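Local structure of mitochondrial import inner membrane translocase subunit TIM21 (Saccharomyces cerevisiae, 2CIU) at residues 9-14 against 56-61; 60-65 against 70-75; 90-95 against 101-106. The protein helps translocate presequence-bearing proteins across the mitochondrial inner membrane as part of the TIM23 complex, keeping it close to the TOM complex through its intermembrane-space domain. All coordinates share one frame; numbering follows the deposited sequence.

Interaction 1. Residues 9-14 against 56-61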
loop_
_atom_site.group_PDB
_atom_site.type_symbol
_atom_site.label_atom_id
_atom_site.label_comp_id
_atom_site.label_asym_id
_atom_site.label_seq_id
_atom_site.Cartn_x
_atom_site.Cartn_y
_atom_site.Cartn_z
ATOM N N GLN A 9 -0.051 -1.177 -12.945
ATOM C CA GLN A 9 -1.394 -1.628 -12.597
ATOM C C GLN A 9 -1.465 -2.047 -11.139
ATOM O O GLN A 9 -2.459 -1.805 -10.465
ATOM C CB GLN A 9 -1.837 -2.784 -13.505
ATOM C CG GLN A 9 -1.856 -2.384 -14.970
ATOM C CD GLN A 9 -2.681 -3.299 -15.864
ATOM O OE1 GLN A 9 -2.468 -3.336 -17.073
ATOM N NE2 GLN A 9 -3.632 -4.022 -15.283
ATOM N N LEU A 10 -0.398 -2.657 -10.640
ATOM C CA LEU A 10 -0.378 -3.098 -9.255
ATOM C C LEU A 10 -0.526 -1.891 -8.326
ATOM O O LEU A 10 -1.309 -1.909 -7.373
ATOM C CB LEU A 10 0.935 -3.839 -8.979
ATOM C CG LEU A 10 0.998 -4.737 -7.748
ATOM C CD1 LEU A 10 -0.036 -5.844 -7.870
ATOM C CD2 LEU A 10 2.398 -5.326 -7.632
ATOM N N PHE A 11 0.228 -0.837 -8.625
ATOM C CA PHE A 11 0.179 0.392 -7.848
ATOM C C PHE A 11 -1.170 1.107 -8.000
ATOM O O PHE A 11 -1.767 1.527 -7.017
ATOM C CB PHE A 11 1.301 1.334 -8.287
ATOM C CG PHE A 11 1.144 2.741 -7.777
ATOM C CD1 PHE A 11 1.381 3.053 -6.442
ATOM C CD2 PHE A 11 0.705 3.746 -8.629
ATOM C CE1 PHE A 11 1.179 4.350 -5.959
ATOM C CE2 PHE A 11 0.501 5.042 -8.156
ATOM C CZ PHE A 11 0.737 5.348 -6.824
ATOM N N ASN A 12 -1.649 1.243 -9.232
ATOM C CA ASN A 12 -2.924 1.932 -9.436
ATOM C C ASN A 12 -4.055 1.257 -8.672
ATOM O O ASN A 12 -4.894 1.903 -8.045
ATOM C CB ASN A 12 -3.281 1.977 -10.927
ATOM C CG ASN A 12 -2.421 2.959 -11.709
ATOM O OD1 ASN A 12 -1.733 3.811 -11.133
ATOM N ND2 ASN A 12 -2.466 2.849 -13.035
ATOM N N ARG A 13 -4.067 -0.065 -8.722
ATOM C CA ARG A 13 -5.077 -0.841 -8.050
ATOM C C ARG A 13 -4.979 -0.680 -6.529
ATOM O O ARG A 13 -5.978 -0.469 -5.836
ATOM C CB ARG A 13 -4.885 -2.299 -8.461
ATOM C CG ARG A 13 -5.782 -3.293 -7.806
ATOM C CD ARG A 13 -5.407 -4.633 -8.397
ATOM N NE ARG A 13 -6.016 -5.746 -7.700
ATOM C CZ ARG A 13 -5.604 -6.998 -7.842
ATOM N NH1 ARG A 13 -4.587 -7.267 -8.655
ATOM N NH2 ARG A 13 -6.202 -7.968 -7.171
ATOM N N ALA A 14 -3.756 -0.767 -6.016
ATOM C CA ALA A 14 -3.525 -0.656 -4.589
ATOM C C ALA A 14 -3.794 0.731 -4.015
ATOM O O ALA A 14 -4.463 0.862 -2.998
ATOM C CB ALA A 14 -2.094 -1.090 -4.271
ATOM N N ARG A 56 11.370 7.001 -4.332
ATOM C CA ARG A 56 11.942 6.102 -5.321
ATOM C C ARG A 56 10.853 5.890 -6.358
ATOM O O ARG A 56 9.675 6.173 -6.111
ATOM C CB ARG A 56 12.234 4.721 -4.714
ATOM C CG ARG A 56 13.497 4.575 -3.906
ATOM C CD ARG A 56 13.609 3.136 -3.402
ATOM N NE ARG A 56 14.853 2.892 -2.671
ATOM C CZ ARG A 56 15.145 1.754 -2.047
ATOM N NH1 ARG A 56 14.283 0.746 -2.059
ATOM N NH2 ARG A 56 16.300 1.626 -1.408
ATOM N N PRO A 57 11.230 5.410 -7.547
ATOM C CA PRO A 57 10.205 5.169 -8.558
ATOM C C PRO A 57 9.331 4.034 -8.006
ATOM O O PRO A 57 9.789 3.236 -7.183
ATOM C CB PRO A 57 11.020 4.713 -9.764
ATOM C CG PRO A 57 12.289 5.482 -9.612
ATOM C CD PRO A 57 12.580 5.339 -8.133
ATOM N N ILE A 58 8.079 3.979 -8.441
ATOM C CA ILE A 58 7.168 2.933 -8.005
ATOM C C ILE A 58 7.594 1.626 -8.680
ATOM O O ILE A 58 7.649 1.529 -9.907
ATOM C CB ILE A 58 5.715 3.286 -8.384
ATOM C CG1 ILE A 58 5.266 4.503 -7.572
ATOM C CG2 ILE A 58 4.792 2.109 -8.109
ATOM C CD1 ILE A 58 3.982 5.141 -8.064
ATOM N N VAL A 59 7.906 0.621 -7.867
ATOM C CA VAL A 59 8.345 -0.673 -8.386
ATOM C C VAL A 59 8.059 -1.766 -7.364
ATOM O O VAL A 59 7.807 -1.483 -6.199
ATOM C CB VAL A 59 9.883 -0.708 -8.624
ATOM C CG1 VAL A 59 10.304 0.375 -9.620
ATOM C CG2 VAL A 59 10.608 -0.539 -7.298
ATOM N N SER A 60 8.107 -3.017 -7.810
ATOM C CA SER A 60 7.929 -4.132 -6.891
ATOM C C SER A 60 9.223 -4.921 -6.937
ATOM O O SER A 60 10.016 -4.774 -7.866
ATOM C CB SER A 60 6.776 -5.053 -7.307
ATOM O OG SER A 60 7.038 -5.694 -8.538
ATOM N N THR A 61 9.447 -5.718 -5.905
ATOM C CA THR A 61 10.620 -6.585 -5.862
ATOM C C THR A 61 10.064 -8.006 -5.823
ATOM O O THR A 61 8.977 -8.240 -5.281
ATOM C CB THR A 61 11.502 -6.319 -4.619
ATOM O OG1 THR A 61 12.700 -7.105 -4.726
ATOM C CG2 THR A 61 10.769 -6.690 -3.332
#
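I58 lays its CD1 methyl squarely over one face of the F11 ring, and this CH-pi contact carries most of the packing between residues 9-14 and 56-61. The methyl stands 3.3 Å from the centroid of the ring, 6° off the ring normal, so that all six ring carbons lie at similar distances from it. The other branch of I58 meets the root of the same side chain: CG2 comes to 3.6 Å from F11 CB. The isoleucine thus spans the phenylalanine from CB to the ring centre, the two side chains crossing at about a right angle. Both are placed by their torsions. F11 holds CG anti to the backbone N (chi1 167°), while I58 holds CG1 anti to the carbonyl carbon (chi1 -67°), and the extended branch beyond it carries CD1 out over the ring.

One residue earlier in the helix, L10 makes a looser apolar approach, its CD2 lying 4.4 Å from S60 CB. The hydroxyl of S60 is occupied elsewhere, hydrogen-bonded to D7 in the same helix and to H72. No hydrogen bond links residues 9-14 directly to residues 56-61; the contact between them is apolar.

The surroundings continue this packing. F11 also meets the F76 ring edge-to-face and touches M74, which I58 touches as well, whereas L10 reaches L89, A91 and F102 on the neighbouring strands. The arrangement, in which the N-terminal helix 6-20 lies against a curved antiparallel sheet and an edge segment closes over its flank, is consistent with the helix-on-sheet architecture of the NTF2 clan to which the TIM21 family belongs.

Interaction 2. Residues 60-65 against 70-75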
loop_
_atom_site.group_PDB
_atom_site.type_symbol
_atom_site.label_atom_id
_atom_site.label_comp_id
_atom_site.label_asym_id
_atom_site.label_seq_id
_atom_site.Cartn_x
_atom_site.Cartn_y
_atom_site.Cartn_z
ATOM N N SER A 60 8.107 -3.017 -7.810
ATOM C CA SER A 60 7.929 -4.132 -6.891
ATOM C C SER A 60 9.223 -4.921 -6.937
ATOM O O SER A 60 10.016 -4.774 -7.866
ATOM C CB SER A 60 6.776 -5.053 -7.307
ATOM O OG SER A 60 7.038 -5.694 -8.538
ATOM N N THR A 61 9.447 -5.718 -5.905
ATOM C CA THR A 61 10.620 -6.585 -5.862
ATOM C C THR A 61 10.064 -8.006 -5.823
ATOM O O THR A 61 8.977 -8.240 -5.281
ATOM C CB THR A 61 11.502 -6.319 -4.619
ATOM O OG1 THR A 61 12.700 -7.105 -4.726
ATOM C CG2 THR A 61 10.769 -6.690 -3.332
ATOM N N LYS A 62 10.790 -8.956 -6.408
ATOM C CA LYS A 62 10.319 -10.336 -6.446
ATOM C C LYS A 62 11.074 -11.245 -5.490
ATOM O O LYS A 62 12.270 -11.071 -5.288
ATOM C CB LYS A 62 10.468 -10.903 -7.851
ATOM C CG LYS A 62 9.793 -10.094 -8.937
ATOM C CD LYS A 62 10.233 -10.618 -10.292
ATOM C CE LYS A 62 9.853 -9.693 -11.433
ATOM N NZ LYS A 62 10.735 -8.500 -11.453
ATOM N N LYS A 63 10.367 -12.216 -4.920
ATOM C CA LYS A 63 10.995 -13.169 -4.005
ATOM C C LYS A 63 10.263 -14.511 -4.114
ATOM O O LYS A 63 9.030 -14.564 -4.075
ATOM C CB LYS A 63 10.951 -12.640 -2.564
ATOM C CG LYS A 63 11.853 -13.405 -1.587
ATOM C CD LYS A 63 11.825 -12.760 -0.208
ATOM C CE LYS A 63 12.769 -13.448 0.762
ATOM N NZ LYS A 63 12.442 -14.893 0.891
ATOM N N LEU A 64 11.024 -15.593 -4.260
ATOM C CA LEU A 64 10.437 -16.932 -4.379
ATOM C C LEU A 64 9.948 -17.514 -3.060
ATOM O O LEU A 64 10.578 -17.310 -2.025
ATOM C CB LEU A 64 11.466 -17.914 -4.949
ATOM C CG LEU A 64 11.658 -18.106 -6.448
ATOM C CD1 LEU A 64 12.707 -19.203 -6.658
ATOM C CD2 LEU A 64 10.344 -18.504 -7.099
ATOM N N ASP A 65 8.828 -18.237 -3.091
ATOM C CA ASP A 65 8.362 -18.879 -1.867
ATOM C C ASP A 65 8.828 -20.337 -1.900
ATOM O O ASP A 65 9.481 -20.761 -2.852
ATOM C CB ASP A 65 6.828 -18.792 -1.686
ATOM C CG ASP A 65 6.035 -19.502 -2.782
ATOM O OD1 ASP A 65 6.558 -20.425 -3.437
ATOM O OD2 ASP A 65 4.855 -19.140 -2.968
ATOM N N THR A 70 6.669 -17.023 -7.376
ATOM C CA THR A 70 7.177 -15.678 -7.126
ATOM C C THR A 70 6.152 -14.760 -6.463
ATOM O O THR A 70 4.991 -14.715 -6.867
ATOM C CB THR A 70 7.640 -15.034 -8.442
ATOM O OG1 THR A 70 8.701 -15.819 -9.004
ATOM C CG2 THR A 70 8.144 -13.613 -8.209
ATOM N N HIS A 71 6.579 -14.048 -5.425
ATOM C CA HIS A 71 5.706 -13.084 -4.758
ATOM C C HIS A 71 6.267 -11.702 -5.074
ATOM O O HIS A 71 7.483 -11.525 -5.156
ATOM C CB HIS A 71 5.703 -13.274 -3.236
ATOM C CG HIS A 71 5.066 -14.548 -2.781
ATOM N ND1 HIS A 71 4.318 -14.633 -1.628
ATOM C CD2 HIS A 71 5.089 -15.796 -3.309
ATOM C CE1 HIS A 71 3.906 -15.879 -1.464
ATOM N NE2 HIS A 71 4.360 -16.604 -2.469
ATOM N N HIS A 72 5.385 -10.727 -5.270
ATOM C CA HIS A 72 5.811 -9.361 -5.548
ATOM C C HIS A 72 5.529 -8.507 -4.323
ATOM O O HIS A 72 4.445 -8.574 -3.744
ATOM C CB HIS A 72 5.036 -8.772 -6.739
ATOM C CG HIS A 72 5.347 -9.429 -8.046
ATOM N ND1 HIS A 72 6.047 -8.794 -9.050
ATOM C CD2 HIS A 72 5.063 -10.669 -8.510
ATOM C CE1 HIS A 72 6.181 -9.615 -10.075
ATOM N NE2 HIS A 72 5.594 -10.759 -9.773
ATOM N N TYR A 73 6.511 -7.709 -3.922
ATOM C CA TYR A 73 6.354 -6.835 -2.772
ATOM C C TYR A 73 6.500 -5.402 -3.262
ATOM O O TYR A 73 7.396 -5.091 -4.039
ATOM C CB TYR A 73 7.423 -7.140 -1.722
ATOM C CG TYR A 73 7.314 -8.538 -1.173
ATOM C CD1 TYR A 73 6.589 -8.800 -0.018
ATOM C CD2 TYR A 73 7.929 -9.600 -1.831
ATOM C CE1 TYR A 73 6.481 -10.095 0.480
ATOM C CE2 TYR A 73 7.826 -10.894 -1.351
ATOM C CZ TYR A 73 7.106 -11.137 -0.194
ATOM O OH TYR A 73 7.028 -12.421 0.294
ATOM N N MET A 74 5.604 -4.537 -2.812
ATOM C CA MET A 74 5.644 -3.146 -3.225
ATOM C C MET A 74 5.323 -2.235 -2.059
ATOM O O MET A 74 4.399 -2.503 -1.283
ATOM C CB MET A 74 4.633 -2.899 -4.347
ATOM C CG MET A 74 4.558 -1.432 -4.780
ATOM S SD MET A 74 3.321 -1.151 -6.094
ATOM C CE MET A 74 4.269 -1.596 -7.510
ATOM N N ARG A 75 6.101 -1.167 -1.927
ATOM C CA ARG A 75 5.851 -0.192 -0.885
ATOM C C ARG A 75 5.703 1.173 -1.530
ATOM O O ARG A 75 6.420 1.505 -2.467
ATOM C CB ARG A 75 6.988 -0.177 0.140
ATOM C CG ARG A 75 6.926 -1.416 0.992
ATOM C CD ARG A 75 7.887 -1.424 2.138
ATOM N NE ARG A 75 7.585 -2.592 2.955
ATOM C CZ ARG A 75 8.273 -2.968 4.024
ATOM N NH1 ARG A 75 9.326 -2.269 4.426
ATOM N NH2 ARG A 75 7.896 -4.051 4.689
HETATM O O HOH W 1 7.940 -15.009 -0.948
#
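H71 and D65 meet near the turn of a beta hairpin, in which strand 60-64 pairs antiparallel with strand 70-79. T61 with Y73 and K63 with H71 are the hydrogen-bonded pairs; K62 with H72 and L64 with T70 are non-hydrogen-bonded.

On the face bearing K62 and H72, the lysine runs alongside the imidazole, pointing the same way. Its CG sits over the ring, 4.2 Å from the centroid of H72, in a CH-pi contact, and CB touches T70 CG2. The K62 chain runs extended as far as CE, which stays near H72 CE1, and bends only at its last torsion (chi4 75°), which turns NZ. The same ring is gripped at its edge: H72 ND1 donates to S60 OG over 3.3 Å, long but nearly straight and in the ring plane. S60 OG has a further partner in D7.

On the opposite face, T61 CG2 packs against Y73 CB, and K63 CB lies 3.8 Å from Y73 CE2. Water 1 hydrogen-bonds to Y73 OH and only weakly to K63 O, and rests over one face of the H71 imidazole.

H71 bridges two acids, with ND1 bound to E90 of the adjoining strand and NE2 to D65. With its CG anti to the carbonyl carbon (chi1 -68°), the H71 ring turns toward the hairpin end, where NE2 donates to D65 OD2 over 2.6 Å, meeting the carboxylate on its anti side with the two planes 77° apart.

Interaction 3. Residues 90-95 against 101-106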
loop_
_atom_site.group_PDB
_atom_site.type_symbol
_atom_site.label_atom_id
_atom_site.label_comp_id
_atom_site.label_asym_id
_atom_site.label_seq_id
_atom_site.Cartn_x
_atom_site.Cartn_y
_atom_site.Cartn_z
ATOM N N GLU A 90 1.816 -7.187 -0.814
ATOM C CA GLU A 90 2.392 -8.448 -1.257
ATOM C C GLU A 90 1.361 -9.041 -2.214
ATOM O O GLU A 90 0.189 -9.174 -1.859
ATOM C CB GLU A 90 2.589 -9.423 -0.096
ATOM C CG GLU A 90 3.281 -10.708 -0.556
ATOM C CD GLU A 90 3.366 -11.761 0.537
ATOM O OE1 GLU A 90 3.239 -11.405 1.724
ATOM O OE2 GLU A 90 3.568 -12.950 0.201
ATOM N N ALA A 91 1.785 -9.381 -3.421
ATOM C CA ALA A 91 0.881 -9.977 -4.397
ATOM C C ALA A 91 1.530 -11.189 -5.045
ATOM O O ALA A 91 2.738 -11.401 -4.927
ATOM C CB ALA A 91 0.505 -8.941 -5.471
ATOM N N LYS A 92 0.727 -11.999 -5.723
ATOM C CA LYS A 92 1.271 -13.161 -6.403
ATOM C C LYS A 92 0.417 -13.480 -7.609
ATOM O O LYS A 92 -0.804 -13.295 -7.588
ATOM C CB LYS A 92 1.340 -14.372 -5.462
ATOM C CG LYS A 92 0.055 -15.143 -5.263
ATOM C CD LYS A 92 0.338 -16.418 -4.465
ATOM C CE LYS A 92 -0.897 -17.288 -4.322
ATOM N NZ LYS A 92 -0.612 -18.525 -3.543
ATOM N N GLU A 93 1.063 -13.943 -8.669
ATOM C CA GLU A 93 0.346 -14.300 -9.883
ATOM C C GLU A 93 -0.803 -15.240 -9.520
ATOM O O GLU A 93 -0.658 -16.133 -8.684
ATOM C CB GLU A 93 1.297 -14.993 -10.857
ATOM C CG GLU A 93 0.800 -15.053 -12.291
ATOM C CD GLU A 93 1.770 -15.776 -13.207
ATOM O OE1 GLU A 93 2.986 -15.490 -13.132
ATOM O OE2 GLU A 93 1.320 -16.623 -14.005
ATOM N N SER A 94 -1.955 -15.020 -10.141
ATOM C CA SER A 94 -3.122 -15.846 -9.902
ATOM C C SER A 94 -3.168 -16.888 -11.010
ATOM O O SER A 94 -2.872 -16.587 -12.160
ATOM C CB SER A 94 -4.391 -14.985 -9.951
ATOM O OG SER A 94 -5.559 -15.782 -9.878
ATOM N N LYS A 95 -3.512 -18.121 -10.670
ATOM C CA LYS A 95 -3.586 -19.145 -11.698
ATOM C C LYS A 95 -4.980 -19.126 -12.313
ATOM O O LYS A 95 -5.231 -19.775 -13.327
ATOM C CB LYS A 95 -3.274 -20.526 -11.108
ATOM N N ASP A 101 -3.247 -11.956 -7.301
ATOM C CA ASP A 101 -3.927 -11.955 -6.022
ATOM C C ASP A 101 -3.190 -11.076 -5.022
ATOM O O ASP A 101 -1.961 -11.051 -4.996
ATOM C CB ASP A 101 -4.001 -13.373 -5.447
ATOM C CG ASP A 101 -4.833 -14.305 -6.296
ATOM O OD1 ASP A 101 -5.958 -13.918 -6.666
ATOM O OD2 ASP A 101 -4.368 -15.432 -6.573
ATOM N N PHE A 102 -3.938 -10.330 -4.218
ATOM C CA PHE A 102 -3.320 -9.521 -3.179
ATOM C C PHE A 102 -3.277 -10.472 -1.984
ATOM O O PHE A 102 -4.312 -10.965 -1.533
ATOM C CB PHE A 102 -4.167 -8.290 -2.847
ATOM C CG PHE A 102 -3.882 -7.092 -3.723
ATOM C CD1 PHE A 102 -3.183 -7.230 -4.919
ATOM C CD2 PHE A 102 -4.331 -5.831 -3.354
ATOM C CE1 PHE A 102 -2.936 -6.126 -5.735
ATOM C CE2 PHE A 102 -4.090 -4.718 -4.165
ATOM C CZ PHE A 102 -3.394 -4.866 -5.352
ATOM N N ILE A 103 -2.070 -10.737 -1.498
ATOM C CA ILE A 103 -1.850 -11.647 -0.381
ATOM C C ILE A 103 -1.861 -10.955 0.981
ATOM O O ILE A 103 -2.370 -11.497 1.966
ATOM C CB ILE A 103 -0.486 -12.361 -0.550
ATOM C CG1 ILE A 103 -0.483 -13.184 -1.836
ATOM C CG2 ILE A 103 -0.194 -13.240 0.667
ATOM C CD1 ILE A 103 0.859 -13.811 -2.150
ATOM N N ASN A 104 -1.311 -9.752 1.032
ATOM C CA ASN A 104 -1.206 -9.018 2.282
ATOM C C ASN A 104 -1.117 -7.544 1.916
ATOM O O ASN A 104 -0.441 -7.192 0.967
ATOM C CB ASN A 104 0.084 -9.459 3.002
ATOM C CG ASN A 104 0.305 -8.756 4.330
ATOM O OD1 ASN A 104 1.450 -8.601 4.779
ATOM N ND2 ASN A 104 -0.776 -8.340 4.973
ATOM N N MET A 105 -1.819 -6.694 2.650
ATOM C CA MET A 105 -1.739 -5.268 2.384
ATOM C C MET A 105 -2.063 -4.494 3.649
ATOM O O MET A 105 -3.110 -4.693 4.264
ATOM C CB MET A 105 -2.690 -4.878 1.251
ATOM C CG MET A 105 -2.570 -3.408 0.884
ATOM S SD MET A 105 -3.726 -2.956 -0.441
ATOM C CE MET A 105 -2.902 -1.544 -1.054
ATOM N N TYR A 106 -1.137 -3.641 4.079
ATOM C CA TYR A 106 -1.390 -2.866 5.274
ATOM C C TYR A 106 -0.874 -1.451 5.113
ATOM O O TYR A 106 -0.101 -1.142 4.197
ATOM C CB TYR A 106 -0.799 -3.552 6.522
ATOM C CG TYR A 106 0.714 -3.669 6.566
ATOM C CD1 TYR A 106 1.516 -2.577 6.911
ATOM C CD2 TYR A 106 1.339 -4.878 6.262
ATOM C CE1 TYR A 106 2.911 -2.687 6.953
ATOM C CE2 TYR A 106 2.724 -5.001 6.299
ATOM C CZ TYR A 106 3.503 -3.911 6.640
ATOM O OH TYR A 106 4.874 -4.033 6.635
HETATM O O HOH W 2 3.904 -9.289 3.187
HETATM O O HOH W 3 -6.461 -16.686 -7.768
#
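E90 and I103 face each other at a classic beta bulge, where I103 and N104 together oppose the single residue E90 in the hairpin of strands 84-92 and 101-108. E90 O receives I103 N at 2.8 Å and, weakly, N104 N, while E90 N donates to N104 O. The E90 side chain extends over the bulge, CG anti to the backbone N (chi1 -176°). Its CB lies by N104 CB; CG passes I103 CB at 4.1 Å; CD rests on I103 CG2. At the tip the oxygens part: OE1 takes a 2.7 Å bond from water 2, which also donates to N104 OD1, whereas OE2 touches I103 CD1 and accepts from H71. Replacing E90 with an alanine would probably leave H71 ND1 without its acceptor and uncover the flank of I103.

Beyond the bulge, I103 CD1 presses tightly on K92, 3.4 Å from its CB. Farther along, S94 CB abuts D101 OD2, and water 3 joins S94 OG to that oxygen; S94 OG is also bound by the backbone N of N97. Carboxylates here thus lie against aliphatic carbon but pair with water or donors at their oxygens, and the carboxylate of E90, together with that of D65, probably favours a protonated H71.

How the interactions relate
Interaction 1 lies nearest the centre of the chain and is partly buried, joining helix 6-20 to the loop that leads into strand 60-64 by hydrocarbon packing. Interactions 2 and 3 are hairpins held by backbone hydrogen bonds; the former is a surface contact rich in polar side chains, the latter partly buried. Interactions 1 and 2 share S60 and T61, and M74 of the hairpin packs on both F11 and I58. H72 N to A91 O and H71 to E90 tie interaction 2 to interaction 3. The helix also packs on F102 and M105 through L10 and A14. Apolar M74, A91 and F102 meet the helix, with S60, K62 and H72 farther along the same face, while H71, E90 and Y73 lie on the opposite one.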